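Local coordinates for protein aldehyde dehydrogenase A (Escherichia coli, PDB 2ILU) that oxidises lactaldehyde to lactate, and glycolaldehyde to glycolate, with NAD(+) as electron acceptor, serving L-fucose and L-rhamnose degradation, at residues L150-P155 with K176-T181; S36-G41 with L204-G209. All blocks are in the same frame, centred on the assembly; numbering follows the deposited sequence.

Contact 1: residues L150-P155 with K176-T181. With NDP (NADPH dihydro-nicotinamide-adenine-dinucleotide phosphate), chain D.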
loop_
_atom_site.group_PDB
_atom_site.type_symbol
_atom_site.label_atom_id
_atom_site.label_comp_id
_atom_site.label_asym_id
_atom_site.label_seq_id
_atom_site.Cartn_x
_atom_site.Cartn_y
_atom_site.Cartn_z
ATOM N N LEU A 150 -20.190 9.010 -22.686
ATOM C CA LEU A 150 -21.123 9.325 -21.607
ATOM C C LEU A 150 -22.620 9.179 -21.887
ATOM O O LEU A 150 -23.032 9.268 -23.033
ATOM C CB LEU A 150 -20.868 10.747 -21.134
ATOM C CG LEU A 150 -19.424 11.225 -21.267
ATOM C CD1 LEU A 150 -19.358 12.684 -20.830
ATOM C CD2 LEU A 150 -18.484 10.348 -20.437
ATOM N N PRO A 151 -23.427 8.961 -20.839
ATOM C CA PRO A 151 -24.879 8.804 -20.895
ATOM C C PRO A 151 -25.539 10.177 -20.559
ATOM O O PRO A 151 -24.801 11.125 -20.298
ATOM C CB PRO A 151 -25.128 7.776 -19.816
ATOM C CG PRO A 151 -24.205 8.248 -18.758
ATOM C CD PRO A 151 -22.926 8.554 -19.516
ATOM N N TRP A 152 -26.865 10.278 -20.568
ATOM C CA TRP A 152 -27.515 11.558 -20.253
ATOM C C TRP A 152 -27.638 11.856 -18.740
ATOM O O TRP A 152 -27.839 13.015 -18.371
ATOM C CB TRP A 152 -28.908 11.643 -20.894
ATOM C CG TRP A 152 -29.728 10.432 -20.665
ATOM C CD1 TRP A 152 -29.812 9.351 -21.479
ATOM C CD2 TRP A 152 -30.478 10.113 -19.488
ATOM N NE1 TRP A 152 -30.557 8.363 -20.885
ATOM C CE2 TRP A 152 -30.979 8.801 -19.659
ATOM C CE3 TRP A 152 -30.770 10.802 -18.302
ATOM C CZ2 TRP A 152 -31.756 8.157 -18.687
ATOM C CZ3 TRP A 152 -31.544 10.165 -17.332
ATOM C CH2 TRP A 152 -32.027 8.853 -17.534
ATOM N N ASN A 153 -27.532 10.823 -17.907
ATOM C CA ASN A 153 -27.615 10.999 -16.466
ATOM C C ASN A 153 -26.268 11.484 -15.884
ATOM O O ASN A 153 -25.244 10.862 -16.178
ATOM C CB ASN A 153 -28.042 9.687 -15.809
ATOM C CG ASN A 153 -28.887 9.911 -14.570
ATOM O OD1 ASN A 153 -29.921 10.585 -14.625
ATOM N ND2 ASN A 153 -28.455 9.350 -13.442
ATOM N N PHE A 154 -26.285 12.558 -15.095
ATOM C CA PHE A 154 -25.050 13.122 -14.556
ATOM C C PHE A 154 -23.981 13.328 -15.646
ATOM O O PHE A 154 -22.796 13.076 -15.408
ATOM C CB PHE A 154 -24.479 12.216 -13.467
ATOM C CG PHE A 154 -25.356 12.106 -12.271
ATOM C CD1 PHE A 154 -26.145 10.983 -12.074
ATOM C CD2 PHE A 154 -25.427 13.150 -11.355
ATOM C CE1 PHE A 154 -26.998 10.900 -10.978
ATOM C CE2 PHE A 154 -26.276 13.078 -10.258
ATOM C CZ PHE A 154 -27.064 11.953 -10.067
ATOM N N PRO A 155 -24.390 13.813 -16.826
ATOM C CA PRO A 155 -23.449 14.023 -17.924
ATOM C C PRO A 155 -22.274 14.946 -17.603
ATOM O O PRO A 155 -21.152 14.616 -17.972
ATOM C CB PRO A 155 -24.339 14.560 -19.039
ATOM C CG PRO A 155 -25.320 15.379 -18.284
ATOM C CD PRO A 155 -25.668 14.494 -17.101
ATOM N N LYS A 176 -17.175 11.510 -25.928
ATOM C CA LYS A 176 -18.372 11.664 -26.742
ATOM C C LYS A 176 -19.560 11.819 -25.811
ATOM O O LYS A 176 -20.049 10.822 -25.301
ATOM C CB LYS A 176 -18.650 10.470 -27.655
ATOM C CG LYS A 176 -19.848 10.755 -28.588
ATOM C CD LYS A 176 -20.454 9.512 -29.236
ATOM C CE LYS A 176 -21.344 8.769 -28.267
ATOM N NZ LYS A 176 -22.422 9.661 -27.777
ATOM N N PRO A 177 -20.009 13.050 -25.570
ATOM C CA PRO A 177 -21.148 13.230 -24.671
ATOM C C PRO A 177 -22.366 12.482 -25.202
ATOM O O PRO A 177 -22.306 11.948 -26.307
ATOM C CB PRO A 177 -21.356 14.736 -24.684
ATOM C CG PRO A 177 -20.987 15.092 -26.076
ATOM C CD PRO A 177 -19.725 14.285 -26.316
ATOM N N SER A 178 -23.428 12.417 -24.413
ATOM C CA SER A 178 -24.627 11.767 -24.883
ATOM C C SER A 178 -25.357 12.630 -25.911
ATOM O O SER A 178 -25.383 13.857 -25.778
ATOM C CB SER A 178 -25.581 11.479 -23.729
ATOM O OG SER A 178 -26.898 11.251 -24.213
ATOM N N GLU A 179 -25.907 11.977 -26.918
ATOM C CA GLU A 179 -26.663 12.615 -27.978
ATOM C C GLU A 179 -27.811 13.520 -27.458
ATOM O O GLU A 179 -28.153 14.494 -28.121
ATOM C CB GLU A 179 -27.207 11.499 -28.861
ATOM C CG GLU A 179 -28.228 11.865 -29.875
ATOM C CD GLU A 179 -28.945 10.631 -30.367
ATOM O OE1 GLU A 179 -28.255 9.678 -30.804
ATOM O OE2 GLU A 179 -30.195 10.608 -30.305
ATOM N N PHE A 180 -28.365 13.191 -26.292
ATOM C CA PHE A 180 -29.453 13.954 -25.684
ATOM C C PHE A 180 -28.989 15.064 -24.733
ATOM O O PHE A 180 -29.770 15.963 -24.443
ATOM C CB PHE A 180 -30.362 13.037 -24.871
ATOM C CG PHE A 180 -30.742 11.785 -25.573
ATOM C CD1 PHE A 180 -31.563 11.824 -26.695
ATOM C CD2 PHE A 180 -30.247 10.557 -25.135
ATOM C CE1 PHE A 180 -31.886 10.647 -27.381
ATOM C CE2 PHE A 180 -30.560 9.380 -25.806
ATOM C CZ PHE A 180 -31.379 9.420 -26.932
ATOM N N THR A 181 -27.758 14.977 -24.250
ATOM C CA THR A 181 -27.242 15.964 -23.318
ATOM C C THR A 181 -25.810 16.445 -23.629
ATOM O O THR A 181 -24.947 16.387 -22.755
ATOM C CB THR A 181 -27.265 15.400 -21.883
ATOM O OG1 THR A 181 -26.484 14.200 -21.830
ATOM C CG2 THR A 181 -28.695 15.087 -21.458
HETATM P PA NDP D . -27.009 4.042 -23.160
HETATM O O1A NDP D . -26.710 2.606 -22.981
HETATM O O2A NDP D . -28.038 4.439 -24.134
HETATM O O5B NDP D . -25.622 4.690 -23.475
HETATM C C5B NDP D . -25.542 6.111 -23.641
HETATM C C4B NDP D . -24.121 6.460 -24.070
HETATM O O4B NDP D . -23.601 5.230 -24.738
HETATM C C3B NDP D . -24.192 7.493 -25.144
HETATM O O3B NDP D . -22.938 8.178 -25.266
HETATM C C2B NDP D . -24.515 6.624 -26.312
HETATM O O2B NDP D . -24.614 7.261 -27.550
HETATM C C1B NDP D . -23.468 5.547 -26.158
HETATM N N9A NDP D . -23.757 4.335 -26.930
HETATM C C8A NDP D . -25.011 3.805 -27.192
HETATM N N7A NDP D . -24.984 2.750 -27.999
HETATM C C5A NDP D . -23.668 2.584 -28.269
HETATM C C6A NDP D . -22.989 1.617 -29.072
HETATM N N6A NDP D . -23.621 0.657 -29.739
HETATM N N1A NDP D . -21.623 1.733 -29.128
HETATM C C2A NDP D . -20.947 2.695 -28.464
HETATM N N3A NDP D . -21.502 3.663 -27.672
HETATM C C4A NDP D . -22.886 3.558 -27.604
HETATM O O3 NDP D . -27.348 4.688 -21.720
HETATM P PN NDP D . -28.204 5.896 -21.147
HETATM O O1N NDP D . -28.160 7.023 -22.112
HETATM O O2N NDP D . -27.654 6.142 -19.781
HETATM O O5D NDP D . -29.714 5.359 -20.937
HETATM C C5D NDP D . -30.464 4.664 -21.972
HETATM C C4D NDP D . -31.328 5.622 -22.755
HETATM O O4D NDP D . -30.912 5.669 -24.159
HETATM C C3D NDP D . -32.831 5.298 -22.819
HETATM O O3D NDP D . -33.536 5.585 -21.641
HETATM C C2D NDP D . -33.262 6.067 -24.062
HETATM O O2D NDP D . -33.586 7.407 -23.693
HETATM C C1D NDP D . -32.036 5.954 -24.984
HETATM N N1N NDP D . -32.174 4.894 -26.068
HETATM C C2N NDP D . -32.717 5.268 -27.288
HETATM C C3N NDP D . -32.882 4.362 -28.340
HETATM C C7N NDP D . -33.482 4.768 -29.688
HETATM O O7N NDP D . -34.532 5.416 -29.714
HETATM N N7N NDP D . -32.801 4.389 -30.786
HETATM C C4N NDP D . -32.471 2.984 -28.144
HETATM C C5N NDP D . -31.915 2.603 -26.897
HETATM C C6N NDP D . -31.763 3.527 -25.868
HETATM P P2B NDP D . -25.964 8.088 -27.915
HETATM O O1X NDP D . -26.039 9.247 -26.971
HETATM O O2X NDP D . -25.736 8.439 -29.358
HETATM O O3X NDP D . -27.102 7.114 -27.737
HETATM O O HOH W 1 -23.327 13.454 -21.934
#

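Contact 2: residues S36-G41 with L204-G209. With NDP (NADPH dihydro-nicotinamide-adenine-dinucleotide phosphate), chain D.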
loop_
_atom_site.group_PDB
_atom_site.type_symbol
_atom_site.label_atom_id
_atom_site.label_comp_id
_atom_site.label_asym_id
_atom_site.label_seq_id
_atom_site.Cartn_x
_atom_site.Cartn_y
_atom_site.Cartn_z
ATOM N N SER A 36 -30.964 23.252 -29.165
ATOM C CA SER A 36 -29.703 23.340 -29.878
ATOM C C SER A 36 -29.509 22.175 -30.829
ATOM O O SER A 36 -30.304 21.241 -30.793
ATOM C CB SER A 36 -28.521 23.379 -28.904
ATOM O OG SER A 36 -28.208 22.079 -28.430
ATOM N N ARG A 37 -28.476 22.243 -31.655
ATOM C CA ARG A 37 -28.186 21.179 -32.594
ATOM C C ARG A 37 -26.709 20.753 -32.609
ATOM O O ARG A 37 -25.821 21.610 -32.523
ATOM C CB ARG A 37 -28.594 21.592 -34.012
ATOM C CG ARG A 37 -30.048 21.318 -34.369
ATOM C CD ARG A 37 -30.315 21.589 -35.858
ATOM N NE ARG A 37 -30.641 22.988 -36.144
ATOM C CZ ARG A 37 -31.874 23.495 -36.117
ATOM N NH1 ARG A 37 -32.914 22.722 -35.820
ATOM N NH2 ARG A 37 -32.069 24.776 -36.388
ATOM N N ILE A 38 -26.469 19.451 -32.692
ATOM C CA ILE A 38 -25.117 18.944 -32.758
ATOM C C ILE A 38 -24.886 18.095 -34.018
ATOM O O ILE A 38 -25.806 17.420 -34.492
ATOM C CB ILE A 38 -24.742 18.107 -31.510
ATOM C CG1 ILE A 38 -25.616 16.858 -31.430
ATOM C CG2 ILE A 38 -24.887 18.953 -30.264
ATOM C CD1 ILE A 38 -25.142 15.860 -30.413
ATOM N N PRO A 39 -23.677 18.142 -34.569
ATOM C CA PRO A 39 -23.367 17.371 -35.766
ATOM C C PRO A 39 -23.652 15.875 -35.605
ATOM O O PRO A 39 -23.581 15.366 -34.492
ATOM C CB PRO A 39 -21.882 17.648 -35.970
ATOM C CG PRO A 39 -21.385 17.932 -34.578
ATOM C CD PRO A 39 -22.473 18.804 -34.040
ATOM N N ASP A 40 -24.005 15.214 -36.700
ATOM C CA ASP A 40 -24.233 13.780 -36.684
ATOM C C ASP A 40 -22.907 13.100 -37.045
ATOM O O ASP A 40 -22.829 12.369 -38.035
ATOM C CB ASP A 40 -25.315 13.394 -37.697
ATOM C CG ASP A 40 -25.686 11.920 -37.624
ATOM O OD1 ASP A 40 -26.199 11.479 -36.576
ATOM O OD2 ASP A 40 -25.463 11.193 -38.617
ATOM N N GLY A 41 -21.887 13.422 -36.252
ATOM C CA GLY A 41 -20.543 12.914 -36.444
ATOM C C GLY A 41 -20.381 11.484 -36.886
ATOM O O GLY A 41 -21.208 10.620 -36.602
ATOM N N LEU A 204 -13.376 16.681 -27.755
ATOM C CA LEU A 204 -14.798 16.410 -27.658
ATOM C C LEU A 204 -15.429 16.136 -29.029
ATOM O O LEU A 204 -15.343 16.996 -29.904
ATOM C CB LEU A 204 -15.504 17.597 -27.004
ATOM C CG LEU A 204 -16.995 17.419 -26.726
ATOM C CD1 LEU A 204 -17.184 16.610 -25.455
ATOM C CD2 LEU A 204 -17.645 18.784 -26.580
ATOM N N VAL A 205 -16.019 14.966 -29.223
ATOM C CA VAL A 205 -16.638 14.674 -30.507
ATOM C C VAL A 205 -18.134 14.359 -30.404
ATOM O O VAL A 205 -18.517 13.465 -29.656
ATOM C CB VAL A 205 -15.902 13.516 -31.248
ATOM C CG1 VAL A 205 -14.486 13.941 -31.595
ATOM C CG2 VAL A 205 -15.882 12.259 -30.393
ATOM N N LEU A 206 -18.951 15.100 -31.142
ATOM C CA LEU A 206 -20.395 14.923 -31.107
ATOM C C LEU A 206 -20.951 13.934 -32.146
ATOM O O LEU A 206 -20.396 13.832 -33.235
ATOM C CB LEU A 206 -21.056 16.292 -31.271
ATOM C CG LEU A 206 -20.495 17.271 -30.244
ATOM C CD1 LEU A 206 -20.956 18.682 -30.539
ATOM C CD2 LEU A 206 -20.946 16.831 -28.873
ATOM N N GLY A 207 -22.024 13.238 -31.796
ATOM C CA GLY A 207 -22.613 12.268 -32.701
ATOM C C GLY A 207 -23.354 11.178 -31.950
ATOM O O GLY A 207 -23.627 11.304 -30.757
ATOM N N ARG A 208 -23.687 10.106 -32.653
ATOM C CA ARG A 208 -24.399 8.989 -32.049
ATOM C C ARG A 208 -23.474 7.860 -31.554
ATOM O O ARG A 208 -22.344 7.769 -32.030
ATOM C CB ARG A 208 -25.426 8.432 -33.045
ATOM C CG ARG A 208 -26.562 9.410 -33.337
ATOM C CD ARG A 208 -27.562 8.910 -34.384
ATOM N NE ARG A 208 -26.953 8.759 -35.702
ATOM C CZ ARG A 208 -26.610 7.591 -36.240
ATOM N NH1 ARG A 208 -26.823 6.460 -35.573
ATOM N NH2 ARG A 208 -26.043 7.557 -37.441
ATOM N N GLY A 209 -23.953 7.034 -30.626
ATOM C CA GLY A 209 -23.149 5.943 -30.103
ATOM C C GLY A 209 -22.764 4.927 -31.160
ATOM O O GLY A 209 -21.612 4.481 -31.214
HETATM P PA NDP D . -27.009 4.042 -23.160
HETATM O O1A NDP D . -26.710 2.606 -22.981
HETATM O O2A NDP D . -28.038 4.439 -24.134
HETATM O O5B NDP D . -25.622 4.690 -23.475
HETATM C C5B NDP D . -25.542 6.111 -23.641
HETATM C C4B NDP D . -24.121 6.460 -24.070
HETATM O O4B NDP D . -23.601 5.230 -24.738
HETATM C C3B NDP D . -24.192 7.493 -25.144
HETATM O O3B NDP D . -22.938 8.178 -25.266
HETATM C C2B NDP D . -24.515 6.624 -26.312
HETATM O O2B NDP D . -24.614 7.261 -27.550
HETATM C C1B NDP D . -23.468 5.547 -26.158
HETATM N N9A NDP D . -23.757 4.335 -26.930
HETATM C C8A NDP D . -25.011 3.805 -27.192
HETATM N N7A NDP D . -24.984 2.750 -27.999
HETATM C C5A NDP D . -23.668 2.584 -28.269
HETATM C C6A NDP D . -22.989 1.617 -29.072
HETATM N N6A NDP D . -23.621 0.657 -29.739
HETATM N N1A NDP D . -21.623 1.733 -29.128
HETATM C C2A NDP D . -20.947 2.695 -28.464
HETATM N N3A NDP D . -21.502 3.663 -27.672
HETATM C C4A NDP D . -22.886 3.558 -27.604
HETATM O O3 NDP D . -27.348 4.688 -21.720
HETATM P PN NDP D . -28.204 5.896 -21.147
HETATM O O1N NDP D . -28.160 7.023 -22.112
HETATM O O2N NDP D . -27.654 6.142 -19.781
HETATM O O5D NDP D . -29.714 5.359 -20.937
HETATM C C5D NDP D . -30.464 4.664 -21.972
HETATM C C4D NDP D . -31.328 5.622 -22.755
HETATM O O4D NDP D . -30.912 5.669 -24.159
HETATM C C3D NDP D . -32.831 5.298 -22.819
HETATM O O3D NDP D . -33.536 5.585 -21.641
HETATM C C2D NDP D . -33.262 6.067 -24.062
HETATM O O2D NDP D . -33.586 7.407 -23.693
HETATM C C1D NDP D . -32.036 5.954 -24.984
HETATM N N1N NDP D . -32.174 4.894 -26.068
HETATM C C2N NDP D . -32.717 5.268 -27.288
HETATM C C3N NDP D . -32.882 4.362 -28.340
HETATM C C7N NDP D . -33.482 4.768 -29.688
HETATM O O7N NDP D . -34.532 5.416 -29.714
HETATM N N7N NDP D . -32.801 4.389 -30.786
HETATM C C4N NDP D . -32.471 2.984 -28.144
HETATM C C5N NDP D . -31.915 2.603 -26.897
HETATM C C6N NDP D . -31.763 3.527 -25.868
HETATM P P2B NDP D . -25.964 8.088 -27.915
HETATM O O1X NDP D . -26.039 9.247 -26.971
HETATM O O2X NDP D . -25.736 8.439 -29.358
HETATM O O3X NDP D . -27.102 7.114 -27.737
HETATM O O HOH W 2 -23.725 10.381 -35.404
#

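Contact 1: residues L150-P155 with K176-T181
Leu150 N donates to Lys176 O (3.2 Å), extending the parallel pairing of strands 134-149 and 172-176 into the loops beyond their ends, where this Rossmann-like domain of the aldehyde dehydrogenase family takes up its dinucleotide, here NADPH. The Lys176 side chain leaves with CG anti to the backbone N (-174°), then bends at its last two torsions and curls back. Its NZ thereby donates to Pro177 O (2.7 Å) and to the cofactor ribose hydroxyl O3B (3.0 Å), and more weakly to O2B. Glu179 N grips O1X of the 2'-phosphate. Beside it the Ser178 hydroxyl accepts from Phe180 N, an ST turn within the type I turn Ser178-Thr181, while Ser178 CB lies against the carbonyl of Pro151.

Trp152 holds CG between its backbone N and carbonyl carbon (chi1 48°), a torsion that lays the indole alongside the pyrophosphate, with NE1 weakly bonded to O5D. Ser178 OG lies at the indole edge, near its plane. Phe180 meets the indole obliquely, planes 68° apart, with CD2 3.9 Å from Trp152 CD1. Thr181 turns CG2 to Trp152 CB (3.5 Å), while its OG1 sits against Trp152 CA and Pro155 CB. A water knits the two loops, accepting from Ser178 N (2.7 Å), donating to Pro151 O and also bonding Thr181 OG1 (3.2 Å).

Contact 2: residues S36-G41 with L204-G209
Asp40 and Arg208 form a salt bridge through one prong: Arg208 NE donates to Asp40 OD1 over 3.0 Å, at an N-H...O angle of 157°. OD1 receives it on its syn lone pair, at the edge of the guanidinium. Carboxylate and guanidinium are nearly coplanar, 17° apart, yet OD2 stays 3.9 Å from NH2, too far for a second bond. The arginine chain bends at chi3 (-65°), which swings NE across to the aspartate. A water bridges the two segments, accepting from Arg208 N (2.8 Å) and donating to Gly41 O (2.8 Å) and, weakly, to Asp40 OD1.

Arg208 is the N-cap residue of helix 209-218, which follows strand 202-204 of the dinucleotide-binding domain. Here Gly209 N, at the start of the helix, donates to O2X of the NADPH 2'-phosphate (2.6 Å), an anion that the helix N terminus would probably help to stabilise. Glu179 packs against the aliphatic part of Arg208, whose NH1 has a long, weak ion pair with Glu210.

Asp40 centres an inverse gamma turn at the end of strand 34-39. Just beyond it, Gly41 CA points a C-H at Leu206 O (3.3 Å), and the side-chain-free Gly207 brings its CA close to Pro39 O. Farther out, Leu206 lies across Ile38 at about a right angle. Its CD1 meets Ile38 CG2 at 3.9 Å, while its CB rests on Pro39 CG (3.7 Å). Trp18 and Met9 pack on Pro39, and Ile186 of helix 183-195 packs against Leu206.

In the fold
From the N terminus, strand 34-39 of the small N-terminal sheet carries most of 36-41, the first half of contact 2, whose partner 204-209 comes only after 162 further residues. Within that long span the chain passes through a run of helices and strand 134-149, then closes the short loop of contact 1, in which helix 155-168 and strand 172-176 separate the two segments. Contact 1 thus joins the ends of neighbouring parallel strands in a beta-alpha-beta crossover, whereas contact 2 ties the N-terminal sheet to the loop between strand 202-204 and helix 209-218. The two meet where Pro177 packs on Leu206 and Lys176 on the backbone of Val205, and both touch the 2'-phosphate of NADPH.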